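PDB 2D4E: 5-carboxymethyl-2-hydroxymuconate semialdehyde dehydrogenase from Thermus thermophilus, which probably catalyses the NAD-dependent oxidation of 5-carboxymethyl-2-hydroxymuconate semialdehyde to the corresponding carboxylic acid, as an enzyme of the aldehyde dehydrogenase family. Local coordinates for residues 362-368 against 402-406. Residues are numbered along the deposited sequence; the frame is centred on the assembly and turned at random.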
loop_
_atom_site.group_PDB
_atom_site.type_symbol
_atom_site.label_atom_id
_atom_site.label_comp_id
_atom_site.label_asym_id
_atom_site.label_seq_id
_atom_site.Cartn_x
_atom_site.Cartn_y
_atom_site.Cartn_z
ATOM N N ALA C 362 -18.450 13.069 44.219
ATOM C CA ALA C 362 -19.591 12.653 43.409
ATOM C C ALA C 362 -19.781 11.140 43.526
ATOM O O ALA C 362 -20.902 10.658 43.672
ATOM C CB ALA C 362 -19.379 13.044 41.941
ATOM N N GLY C 363 -18.679 10.401 43.472
ATOM C CA GLY C 363 -18.751 8.956 43.575
ATOM C C GLY C 363 -19.312 8.471 44.898
ATOM O O GLY C 363 -20.144 7.566 44.932
ATOM N N LYS C 364 -18.853 9.067 45.992
ATOM C CA LYS C 364 -19.328 8.683 47.318
ATOM C C LYS C 364 -20.831 8.931 47.433
ATOM O O LYS C 364 -21.569 8.072 47.909
ATOM C CB LYS C 364 -18.594 9.481 48.399
ATOM C CG LYS C 364 -17.101 9.211 48.459
ATOM C CD LYS C 364 -16.346 10.311 49.190
ATOM C CE LYS C 364 -16.648 10.347 50.676
ATOM N NZ LYS C 364 -15.801 11.379 51.356
ATOM N N ARG C 365 -21.278 10.100 46.981
ATOM C CA ARG C 365 -22.693 10.447 47.060
ATOM C C ARG C 365 -23.596 9.592 46.179
ATOM O O ARG C 365 -24.766 9.411 46.501
ATOM C CB ARG C 365 -22.919 11.926 46.710
ATOM C CG ARG C 365 -22.291 12.925 47.688
ATOM C CD ARG C 365 -22.908 14.315 47.532
ATOM N NE ARG C 365 -22.995 14.711 46.128
ATOM C CZ ARG C 365 -21.983 15.193 45.416
ATOM N NH1 ARG C 365 -20.799 15.379 45.984
ATOM N NH2 ARG C 365 -22.162 15.510 44.139
ATOM N N GLU C 366 -23.072 9.070 45.070
ATOM C CA GLU C 366 -23.906 8.262 44.186
ATOM C C GLU C 366 -23.935 6.777 44.525
ATOM O O GLU C 366 -24.508 5.984 43.784
ATOM C CB GLU C 366 -23.507 8.464 42.713
ATOM C CG GLU C 366 -22.082 8.073 42.349
ATOM C CD GLU C 366 -21.749 8.364 40.884
ATOM O OE1 GLU C 366 -20.556 8.307 40.522
ATOM O OE2 GLU C 366 -22.676 8.646 40.093
ATOM N N GLY C 367 -23.319 6.398 45.640
ATOM C CA GLY C 367 -23.342 5.000 46.037
ATOM C C GLY C 367 -22.116 4.148 45.757
ATOM O O GLY C 367 -22.128 2.941 46.021
ATOM N N ALA C 368 -21.060 4.750 45.224
ATOM C CA ALA C 368 -19.847 3.992 44.943
ATOM C C ALA C 368 -19.155 3.666 46.261
ATOM O O ALA C 368 -19.129 4.492 47.171
ATOM C CB ALA C 368 -18.917 4.796 44.040
ATOM N N HIS C 402 -22.881 3.077 34.980
ATOM C CA HIS C 402 -23.757 4.220 34.720
ATOM C C HIS C 402 -23.429 5.396 35.643
ATOM O O HIS C 402 -23.931 6.506 35.454
ATOM C CB HIS C 402 -25.219 3.817 34.929
ATOM C CG HIS C 402 -25.574 3.588 36.367
ATOM N ND1 HIS C 402 -25.698 4.618 37.276
ATOM C CD2 HIS C 402 -25.772 2.444 37.066
ATOM C CE1 HIS C 402 -25.951 4.120 38.474
ATOM N NE2 HIS C 402 -26.000 2.804 38.374
ATOM N N MET C 403 -22.604 5.146 36.652
ATOM C CA MET C 403 -22.229 6.197 37.586
ATOM C C MET C 403 -21.410 7.288 36.913
ATOM O O MET C 403 -20.734 7.051 35.912
ATOM C CB MET C 403 -21.442 5.616 38.757
ATOM C CG MET C 403 -22.279 4.755 39.681
ATOM S SD MET C 403 -21.306 4.084 41.028
ATOM C CE MET C 403 -22.618 3.391 42.075
ATOM N N LYS C 404 -21.487 8.488 37.475
ATOM C CA LYS C 404 -20.769 9.633 36.949
ATOM C C LYS C 404 -19.253 9.404 36.970
ATOM O O LYS C 404 -18.555 9.796 36.037
ATOM C CB LYS C 404 -21.130 10.881 37.762
ATOM C CG LYS C 404 -20.563 12.184 37.205
ATOM C CD LYS C 404 -20.928 13.374 38.090
ATOM C CE LYS C 404 -22.433 13.626 38.123
ATOM N NZ LYS C 404 -22.941 14.134 36.817
ATOM N N ILE C 405 -18.741 8.763 38.019
ATOM C CA ILE C 405 -17.301 8.521 38.099
ATOM C C ILE C 405 -16.858 7.476 37.089
ATOM O O ILE C 405 -15.663 7.303 36.845
ATOM C CB ILE C 405 -16.843 8.062 39.512
ATOM C CG1 ILE C 405 -17.574 6.788 39.928
ATOM C CG2 ILE C 405 -17.059 9.179 40.513
ATOM C CD1 ILE C 405 -17.001 6.149 41.184
ATOM N N ALA C 406 -17.822 6.773 36.506
ATOM C CA ALA C 406 -17.512 5.762 35.505
ATOM C C ALA C 406 -17.661 6.363 34.105
ATOM O O ALA C 406 -16.966 5.969 33.169
ATOM C CB ALA C 406 -18.446 4.565 35.659
#
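The carboxylate of Glu366, the residue just past the end of helix 350-365, meets the first two amides of the short helix 404-407, beside the edge of the mixed sheet of this aldehyde dehydrogenase. The first helix ends in a Schellman motif: Ala368 N bonds to Gly363 O at 3.0 Å, while Gly367, the C-prime residue, takes the positive phi that turns the chain into edge strand 369-372. Met403, the N-cap of the second helix, reaches this turn with its side chain, CE lying 3.8 Å from Gly367 C and SD 3.9 Å from Ala368 CB. At Lys404 the polar part of the contact begins. Its amide N donates to Glu366 OE2 at 2.9 Å, and the aliphatic part of its side chain passes Ala362, Lys404 CD to Ala362 CB 4.2 Å, before its end leads away. Next along the chain Ile405 N donates to Glu366 OE1 at 3.1 Å; both bonds are nearly straight. A single carboxylate thus serves two successive amides at the first turn of the helix, where backbone NH groups lack helical acceptors, and a negative charge is electrostatically favourable at a helix N-terminus. Ile405 CG1 lies 3.4 Å from Glu366 OE1 and Ile405 CD1 3.7 Å from Ala368 CB; Phe397 of strand 395-398 touches both Ala368 and Ile405, placing this apolar patch against the sheet. The closest CA pair is Gly363 CA and Ile405 CA, 5.7 Å apart. An ideal CB on Gly363 would lie 3.0 Å from Ile405 CG2, too close; Gly363 CA itself is 3.5 Å from Ile405 CG2.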